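PDB 2HX5: 1,4-dihydroxy-2-naphthoyl-CoA hydrolase from Prochlorococcus marinus, which probably hydrolyses 1,4-dihydroxy-2-naphthoyl-CoA to 1,4-dihydroxy-2-naphthoate and coenzyme A, a step in phylloquinone (vitamin K1) biosynthesis. Local coordinates for residues Glu40-Tyr45 / Asp51-Ser56; His28-Trp33 / Ile112-Leu117. All coordinates share one frame; numbering follows the deposited sequence. Where two conformers were deposited one is given.

Contact 1 (Glu40-Tyr45 / Asp51-Ser56); sequences ESLESY and DIFPGS
L42 meets I52 and F53 through a single methyl, CD1. This methyl lies 4.0 Å from F53 CE2 and equally near CZ. It approaches the ring obliquely, by the CE2-CZ bond. The same methyl lies 4.1 Å from CD1 of I52, the far end of that side chain. One leucine branch therefore fills the angle between an aromatic ring and an aliphatic tip. The torsions of L42 explain this reach. CG stands beside the backbone N (chi1 -62°), and CD1 then continues the chain in an extended line (chi2 175°). I52 is also stretched out along CG1 to CD1, and the two end methyls pass alongside each other. Its other branch, CG2, sits over one face of the F53 ring, 3.9 Å above the plane and toward the rim. The ring is thus covered by its own neighbour and is met obliquely by L42.

L42 lies on helix 29-45, the long helix of the hot-dog fold, which the sheet wraps. I52 belongs to the short helix 49-52, and F53 lies in the chain that follows. The contact brings the short helix and the loop after it back against the main helix. L42, I52 and F53 all line a pocket that holds a 2-ethoxyethanol molecule, probably from the crystallisation liquor. Beyond F53 the chain turns, and the hydroxyl of S56 donates to the carbonyl of F53, with OG to O at 2.9 Å. G55, inside this turn, has a positive phi. On its other sides L42 packs on I137 and W140 of helix 135-143. F53 meets W38 edge-to-face, and F16 of the second subunit also reaches its ring.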
ATOM      1  N   GLU A  40      12.535  -4.638  12.081  1.00 13.57           N
ATOM      2  CA  GLU A  40      13.510  -3.719  12.715  1.00 14.90           C
ATOM      3  C   GLU A  40      14.050  -4.258  14.024  1.00 14.03           C
ATOM      4  O   GLU A  40      15.256  -4.140  14.323  1.00 15.13           O
ATOM      5  CB  GLU A  40      12.912  -2.327  12.957  1.00 15.04           C
ATOM      6  CG  GLU A  40      13.939  -1.331  13.331  1.00 16.68           C
ATOM      7  CD  GLU A  40      13.366   0.061  13.563  1.00 22.65           C
ATOM      8  OE1 GLU A  40      12.163   0.282  13.325  1.00 29.71           O
ATOM      9  OE2 GLU A  40      14.137   0.941  14.036  1.00 25.88           O
ATOM     10  N   SER A  41      13.167  -4.866  14.803  1.00 13.78           N
ATOM     11  CA  SER A  41      13.587  -5.472  16.060  1.00 14.00           C
ATOM     12  C   SER A  41      14.570  -6.623  15.913  1.00 14.43           C
ATOM     13  O   SER A  41      15.572  -6.702  16.580  1.00 15.40           O
ATOM     14  CB  SER A  41      12.341  -5.928  16.812  1.00 16.03           C
ATOM     15  OG  SER A  41      12.693  -6.414  18.114  1.00 14.98           O
ATOM     16  N   LEU A  42      14.282  -7.479  14.938  1.00 13.24           N
ATOM     17  CA  LEU A  42      15.153  -8.593  14.679  1.00 15.42           C
ATOM     18  C   LEU A  42      16.525  -8.081  14.232  1.00 15.64           C
ATOM     19  O   LEU A  42      17.550  -8.583  14.710  1.00 15.71           O
ATOM     20  CB  LEU A  42      14.571  -9.505  13.597  1.00 16.91           C
ATOM     21  CG  LEU A  42      13.217 -10.192  13.913  1.00 15.41           C
ATOM     22  CD1 LEU A  42      12.768 -10.968  12.643  1.00 17.52           C
ATOM     23  CD2 LEU A  42      13.323 -11.073  15.144  1.00 16.44           C
ATOM     24  N   GLU A  43      16.523  -7.078  13.348  1.00 16.62           N
ATOM     25  CA  GLU A  43      17.761  -6.419  12.854  1.00 16.57           C
ATOM     26  C   GLU A  43      18.590  -5.811  14.012  1.00 17.09           C
ATOM     27  O   GLU A  43      19.797  -6.006  14.123  1.00 19.13           O
ATOM     28  CB  GLU A  43      17.312  -5.346  11.871  1.00 18.98           C
ATOM     29  CG  GLU A  43      18.290  -4.436  11.194  1.00 24.26           C
ATOM     30  CD  GLU A  43      17.471  -3.536  10.241  1.00 26.09           C
ATOM     31  OE1 GLU A  43      16.963  -2.458  10.672  1.00 30.76           O
ATOM     32  OE2 GLU A  43      17.236  -4.034   9.113  1.00 30.51           O
ATOM     33  N   SER A  44      17.890  -5.080  14.883  0.50 15.33           N
ATOM     34  CA  SER A  44      18.490  -4.390  16.041  0.50 16.14           C
ATOM     35  C   SER A  44      19.036  -5.325  17.117  0.50 16.05           C
ATOM     36  O   SER A  44      19.962  -4.973  17.841  0.50 17.34           O
ATOM     37  CB  SER A  44      17.444  -3.472  16.662  0.50 15.76           C
ATOM     38  OG  SER A  44      18.003  -2.794  17.773  0.50 17.32           O
ATOM     39  N   TYR A  45      18.424  -6.485  17.259  1.00 15.02           N
ATOM     40  CA  TYR A  45      18.936  -7.548  18.118  1.00 15.86           C
ATOM     41  C   TYR A  45      20.211  -8.167  17.524  1.00 17.54           C
ATOM     42  O   TYR A  45      21.107  -8.596  18.257  1.00 20.20           O
ATOM     43  CB  TYR A  45      17.861  -8.606  18.293  1.00 17.52           C
ATOM     44  CG  TYR A  45      18.318  -9.788  19.066  1.00 16.50           C
ATOM     45  CD1 TYR A  45      18.674  -9.670  20.414  1.00 19.38           C
ATOM     46  CD2 TYR A  45      18.437 -11.009  18.467  1.00 17.21           C
ATOM     47  CE1 TYR A  45      19.145 -10.754  21.113  1.00 22.50           C
ATOM     48  CE2 TYR A  45      18.883 -12.103  19.170  1.00 20.04           C
ATOM     49  CZ  TYR A  45      19.236 -11.962  20.486  1.00 23.22           C
ATOM     50  OH  TYR A  45      19.684 -13.056  21.181  1.00 27.63           O
ATOM     51  N   ASP A  51      18.965 -14.820   6.652  1.00 20.11           N
ATOM     52  CA  ASP A  51      18.645 -16.066   7.332  1.00 21.11           C
ATOM     53  C   ASP A  51      17.178 -16.297   7.616  1.00 22.65           C
ATOM     54  O   ASP A  51      16.756 -17.414   7.929  1.00 22.69           O
ATOM     55  CB  ASP A  51      19.390 -16.099   8.669  1.00 21.97           C
ATOM     56  CG  ASP A  51      20.905 -16.115   8.506  1.00 29.34           C
ATOM     57  OD1 ASP A  51      21.427 -16.651   7.474  1.00 26.76           O
ATOM     58  OD2 ASP A  51      21.583 -15.581   9.410  1.00 30.28           O
ATOM     59  N   ILE A  52      16.373 -15.245   7.531  0.50 20.61           N
ATOM     60  CA  ILE A  52      14.956 -15.342   7.935  0.50 20.80           C
ATOM     61  C   ILE A  52      13.963 -15.082   6.810  0.50 20.98           C
ATOM     62  O   ILE A  52      12.960 -15.792   6.698  0.50 21.92           O
ATOM     63  CB  ILE A  52      14.627 -14.421   9.175  0.50 21.64           C
ATOM     64  CG1 ILE A  52      15.614 -14.707  10.324  0.50 27.01           C
ATOM     65  CG2 ILE A  52      13.120 -14.570   9.609  0.50 20.94           C
ATOM     66  CD1 ILE A  52      15.558 -13.738  11.493  0.50 24.16           C
ATOM     67  N   PHE A  53      14.226 -14.072   5.984  1.00 19.44           N
ATOM     68  CA  PHE A  53      13.229 -13.593   5.012  1.00 19.18           C
ATOM     69  C   PHE A  53      13.624 -13.985   3.608  1.00 18.88           C
ATOM     70  O   PHE A  53      14.723 -13.715   3.174  1.00 20.29           O
ATOM     71  CB  PHE A  53      13.052 -12.049   5.091  1.00 18.95           C
ATOM     72  CG  PHE A  53      12.434 -11.598   6.390  1.00 18.42           C
ATOM     73  CD1 PHE A  53      11.062 -11.669   6.610  1.00 21.87           C
ATOM     74  CD2 PHE A  53      13.253 -11.160   7.429  1.00 21.15           C
ATOM     75  CE1 PHE A  53      10.510 -11.277   7.846  1.00 19.47           C
ATOM     76  CE2 PHE A  53      12.687 -10.750   8.649  1.00 21.96           C
ATOM     77  CZ  PHE A  53      11.344 -10.841   8.857  1.00 20.43           C
ATOM     78  N   PRO A  54      12.678 -14.598   2.867  1.00 18.37           N
ATOM     79  CA  PRO A  54      12.966 -14.791   1.457  1.00 22.38           C
ATOM     80  C   PRO A  54      13.073 -13.412   0.759  1.00 22.27           C
ATOM     81  O   PRO A  54      12.590 -12.366   1.266  1.00 25.21           O
ATOM     82  CB  PRO A  54      11.750 -15.576   0.949  1.00 27.68           C
ATOM     83  CG  PRO A  54      10.834 -15.714   2.006  1.00 25.61           C
ATOM     84  CD  PRO A  54      11.352 -15.106   3.262  1.00 20.10           C
ATOM     85  N   GLY A  55      13.697 -13.442  -0.409  1.00 25.51           N
ATOM     86  CA  GLY A  55      13.878 -12.237  -1.219  1.00 26.44           C
ATOM     87  C   GLY A  55      15.117 -11.422  -0.864  1.00 29.76           C
ATOM     88  O   GLY A  55      15.307 -10.317  -1.398  1.00 31.27           O
ATOM     89  N   SER A  56      15.955 -11.936   0.039  1.00 26.08           N
ATOM     90  CA  SER A  56      17.058 -11.146   0.564  1.00 23.79           C
ATOM     91  C   SER A  56      18.230 -11.293  -0.377  1.00 27.20           C
ATOM     92  O   SER A  56      18.363 -12.284  -1.080  1.00 27.35           O
ATOM     93  CB  SER A  56      17.435 -11.600   1.983  1.00 24.75           C
ATOM     94  OG  SER A  56      16.396 -11.367   2.952  1.00 25.07           O
TER

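Contact 2 (His28-Trp33 / Ile112-Leu117); sequences HQLFRW and IAAHAL
Helix 29-33 passes over strand 112-117 with L30 pointing down at A114 and A116. The two axes come within 9.4 Å of each other and cross at -64°. The strand places A114 and A116 on the side facing the helix, while H115 and L117 point away. A113 and A114 both face F106 on strand 99-108, a classic beta bulge near the start of this segment.

L30 carries the contact. Its CG lies anti to the backbone N (chi1 -160°), which sends both methyls toward the strand. CD2 rests 3.9 Å from CB of A114 and 4.2 Å from CB of A116. CD1 also reaches A114, with CB at 4.0 Å. The leucine tip thus straddles A114, and one branch leans on toward A116. The interaction is purely apolar, and the small alanine side chains probably let the helix lie close to the sheet. This is the core of the hot-dog fold, in which a curved antiparallel sheet wraps round a long central helix. L30 also touches F106, A74 and F76, so three neighbouring strands share this leucine.

Q29 and R32 do not meet the strand but pair with each other. NE and NH2 of R32 hold one atom, OE1 of Q29, from the side, with NE at 3.0 Å and NH2 at 2.9 Å. OE1 lies near the guanidinium plane. NE approaches in the plane of the amide carbonyl, whereas NH2 comes from above it. R32 also forms salt bridges with E36 and D18, which probably fix the orientation of its guanidinium group. One face of that group has CD1 of W33 3.8 Å above it, toward the rim. Near this helix start, F31 stacks on F31 of the third subunit.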
ATOM      1  N   HIS A  28      -5.524   0.089   8.144  1.00 14.66           N
ATOM      2  CA  HIS A  28      -4.684  -1.081   7.922  1.00 15.54           C
ATOM      3  C   HIS A  28      -3.198  -0.767   7.900  1.00 16.36           C
ATOM      4  O   HIS A  28      -2.392  -1.687   8.020  1.00 15.81           O
ATOM      5  CB  HIS A  28      -5.110  -1.881   6.669  1.00 18.27           C
ATOM      6  CG  HIS A  28      -5.082  -1.123   5.394  1.00 20.65           C
ATOM      7  ND1 HIS A  28      -3.897  -0.791   4.781  1.00 25.54           N
ATOM      8  CD2 HIS A  28      -6.068  -0.758   4.546  1.00 19.53           C
ATOM      9  CE1 HIS A  28      -4.162  -0.166   3.647  1.00 25.06           C
ATOM     10  NE2 HIS A  28      -5.465  -0.171   3.464  1.00 24.87           N
ATOM     11  N   GLN A  29      -2.828   0.491   7.778  1.00 15.98           N
ATOM     12  CA  GLN A  29      -1.414   0.865   7.817  1.00 14.55           C
ATOM     13  C   GLN A  29      -0.760   0.447   9.109  1.00 13.66           C
ATOM     14  O   GLN A  29       0.433   0.188   9.201  1.00 15.18           O
ATOM     15  CB  GLN A  29      -1.245   2.386   7.680  1.00 17.28           C
ATOM     16  CG  GLN A  29      -1.649   2.907   6.333  1.00 18.13           C
ATOM     17  CD  GLN A  29      -0.609   2.658   5.289  1.00 22.05           C
ATOM     18  OE1 GLN A  29       0.485   2.174   5.578  1.00 27.64           O
ATOM     19  NE2 GLN A  29      -0.915   3.021   4.074  1.00 23.03           N
ATOM     20  N   LEU A  30      -1.582   0.410  10.168  1.00 13.95           N
ATOM     21  CA  LEU A  30      -1.034   0.000  11.480  1.00 14.69           C
ATOM     22  C   LEU A  30      -0.333  -1.349  11.390  1.00 14.41           C
ATOM     23  O   LEU A  30       0.669  -1.572  12.031  1.00 15.06           O
ATOM     24  CB  LEU A  30      -2.110  -0.066  12.565  1.00 15.83           C
ATOM     25  CG  LEU A  30      -1.561  -0.000  14.009  1.00 15.54           C
ATOM     26  CD1 LEU A  30      -1.232   1.401  14.423  1.00 14.87           C
ATOM     27  CD2 LEU A  30      -2.572  -0.663  15.020  1.00 17.41           C
ATOM     28  N   PHE A  31      -0.937  -2.263  10.645  1.00 15.19           N
ATOM     29  CA  PHE A  31      -0.357  -3.615  10.538  1.00 15.44           C
ATOM     30  C   PHE A  31       0.932  -3.657   9.802  1.00 15.84           C
ATOM     31  O   PHE A  31       1.838  -4.426  10.125  1.00 14.66           O
ATOM     32  CB  PHE A  31      -1.400  -4.545   9.901  1.00 13.67           C
ATOM     33  CG  PHE A  31      -2.592  -4.824  10.765  1.00 14.05           C
ATOM     34  CD1 PHE A  31      -2.473  -5.601  11.920  1.00 15.56           C
ATOM     35  CD2 PHE A  31      -3.809  -4.305  10.426  1.00 20.62           C
ATOM     36  CE1 PHE A  31      -3.547  -5.836  12.723  1.00 16.87           C
ATOM     37  CE2 PHE A  31      -4.901  -4.529  11.240  1.00 23.34           C
ATOM     38  CZ  PHE A  31      -4.759  -5.333  12.374  1.00 19.14           C
ATOM     39  N   ARG A  32       1.025  -2.844   8.745  1.00 15.56           N
ATOM     40  CA  ARG A  32       2.309  -2.692   8.059  1.00 15.81           C
ATOM     41  C   ARG A  32       3.393  -2.175   9.016  1.00 14.38           C
ATOM     42  O   ARG A  32       4.532  -2.640   9.086  1.00 16.21           O
ATOM     43  CB  ARG A  32       2.219  -1.733   6.841  1.00 18.54           C
ATOM     44  CG  ARG A  32       3.596  -1.499   6.225  1.00 17.70           C
ATOM     45  CD  ARG A  32       3.406  -0.721   4.928  1.00 18.33           C
ATOM     46  NE  ARG A  32       2.991   0.665   5.167  1.00 19.51           N
ATOM     47  CZ  ARG A  32       3.798   1.670   5.469  1.00 18.23           C
ATOM     48  NH1 ARG A  32       5.101   1.542   5.641  1.00 19.64           N
ATOM     49  NH2 ARG A  32       3.284   2.868   5.636  1.00 20.40           N
ATOM     50  N   TRP A  33       3.024  -1.171   9.796  1.00 14.42           N
ATOM     51  CA  TRP A  33       3.974  -0.630  10.775  1.00 13.88           C
ATOM     52  C   TRP A  33       4.421  -1.688  11.786  1.00 12.89           C
ATOM     53  O   TRP A  33       5.582  -1.737  12.229  1.00 15.45           O
ATOM     54  CB  TRP A  33       3.400   0.559  11.539  1.00 14.03           C
ATOM     55  CG  TRP A  33       3.027   1.750  10.660  1.00 13.79           C
ATOM     56  CD1 TRP A  33       3.290   1.937   9.352  1.00 17.49           C
ATOM     57  CD2 TRP A  33       2.223   2.837  11.060  1.00 14.76           C
ATOM     58  NE1 TRP A  33       2.746   3.123   8.919  1.00 18.50           N
ATOM     59  CE2 TRP A  33       2.072   3.700   9.949  1.00 18.86           C
ATOM     60  CE3 TRP A  33       1.622   3.185  12.276  1.00 16.69           C
ATOM     61  CZ2 TRP A  33       1.323   4.878  10.014  1.00 18.14           C
ATOM     62  CZ3 TRP A  33       0.909   4.353  12.333  1.00 15.61           C
ATOM     63  CH2 TRP A  33       0.766   5.189  11.211  1.00 16.56           C
ATOM     64  N   ILE A 112      -1.642   5.944  24.857  1.00 18.80           N
ATOM     65  CA  ILE A 112      -1.788   4.820  23.934  1.00 18.76           C
ATOM     66  C   ILE A 112      -2.800   5.184  22.866  1.00 18.73           C
ATOM     67  O   ILE A 112      -3.955   5.486  23.199  1.00 22.92           O
ATOM     68  CB  ILE A 112      -2.235   3.535  24.617  1.00 19.90           C
ATOM     69  CG1 ILE A 112      -1.169   3.064  25.626  1.00 23.24           C
ATOM     70  CG2 ILE A 112      -2.425   2.385  23.588  1.00 21.51           C
ATOM     71  CD1 ILE A 112      -1.565   1.814  26.464  1.00 25.90           C
ATOM     72  N   ALA A 113      -2.382   5.198  21.593  1.00 16.04           N
ATOM     73  CA  ALA A 113      -3.289   5.508  20.503  1.00 14.60           C
ATOM     74  C   ALA A 113      -3.844   4.238  19.838  1.00 13.39           C
ATOM     75  O   ALA A 113      -4.933   4.266  19.287  1.00 15.59           O
ATOM     76  CB  ALA A 113      -2.568   6.325  19.472  1.00 16.81           C
ATOM     77  N   ALA A 114      -3.116   3.139  19.895  1.00 15.17           N
ATOM     78  CA  ALA A 114      -3.507   1.886  19.262  1.00 13.72           C
ATOM     79  C   ALA A 114      -2.645   0.765  19.825  1.00 15.32           C
ATOM     80  O   ALA A 114      -1.513   0.984  20.326  1.00 15.42           O
ATOM     81  CB  ALA A 114      -3.338   1.977  17.731  1.00 13.73           C
ATOM     82  N   HIS A 115      -3.128  -0.467  19.706  1.00 14.64           N
ATOM     83  CA  HIS A 115      -2.299  -1.601  19.984  1.00 14.96           C
ATOM     84  C   HIS A 115      -2.721  -2.750  19.078  1.00 14.08           C
ATOM     85  O   HIS A 115      -3.841  -2.738  18.559  1.00 15.07           O
ATOM     86  CB  HIS A 115      -2.327  -2.014  21.452  1.00 15.50           C
ATOM     87  CG  HIS A 115      -3.684  -2.301  21.988  1.00 16.40           C
ATOM     88  ND1 HIS A 115      -4.311  -3.514  21.807  1.00 19.24           N
ATOM     89  CD2 HIS A 115      -4.520  -1.551  22.740  1.00 20.46           C
ATOM     90  CE1 HIS A 115      -5.472  -3.496  22.454  1.00 19.31           C
ATOM     91  NE2 HIS A 115      -5.625  -2.311  23.007  1.00 19.71           N
ATOM     92  N   ALA A 116      -1.825  -3.700  18.849  1.00 13.85           N
ATOM     93  CA  ALA A 116      -2.067  -4.770  17.907  1.00 12.19           C
ATOM     94  C   ALA A 116      -1.372  -6.018  18.375  1.00 14.25           C
ATOM     95  O   ALA A 116      -0.453  -5.994  19.192  1.00 14.15           O
ATOM     96  CB  ALA A 116      -1.551  -4.410  16.532  1.00 14.24           C
ATOM     97  N   LEU A 117      -1.771  -7.149  17.812  1.00 14.38           N
ATOM     98  CA  LEU A 117      -1.217  -8.454  18.153  1.00 15.49           C
ATOM     99  C   LEU A 117      -1.104  -9.228  16.852  1.00 15.92           C
ATOM    100  O   LEU A 117      -2.066  -9.260  16.068  1.00 15.61           O
ATOM    101  CB  LEU A 117      -2.156  -9.180  19.126  1.00 14.04           C
ATOM    102  CG  LEU A 117      -1.690 -10.534  19.580  1.00 14.84           C
ATOM    103  CD1 LEU A 117      -0.597 -10.395  20.673  1.00 19.21           C
ATOM    104  CD2 LEU A 117      -2.861 -11.346  20.256  1.00 21.08           C
TER

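Both contacts are buried and use helix 29-45, contact 2 at its start and contact 1 at its end. Their centres lie 20 Å apart, on opposite sides of the chain's centre, and they do not touch. Contact 1 is nested inside the longer loop closed by contact 2. Each turns on one leucine, but the partners differ. In contact 2 the leucine meets small alanines of the sheet in the core of the fold. In contact 1 it meets larger side chains that line a ligand pocket, away from the sheet. The second subunit packs on contact 1; at contact 2 the third subunit meets H28, F31 and R32, and the second comes close to R32.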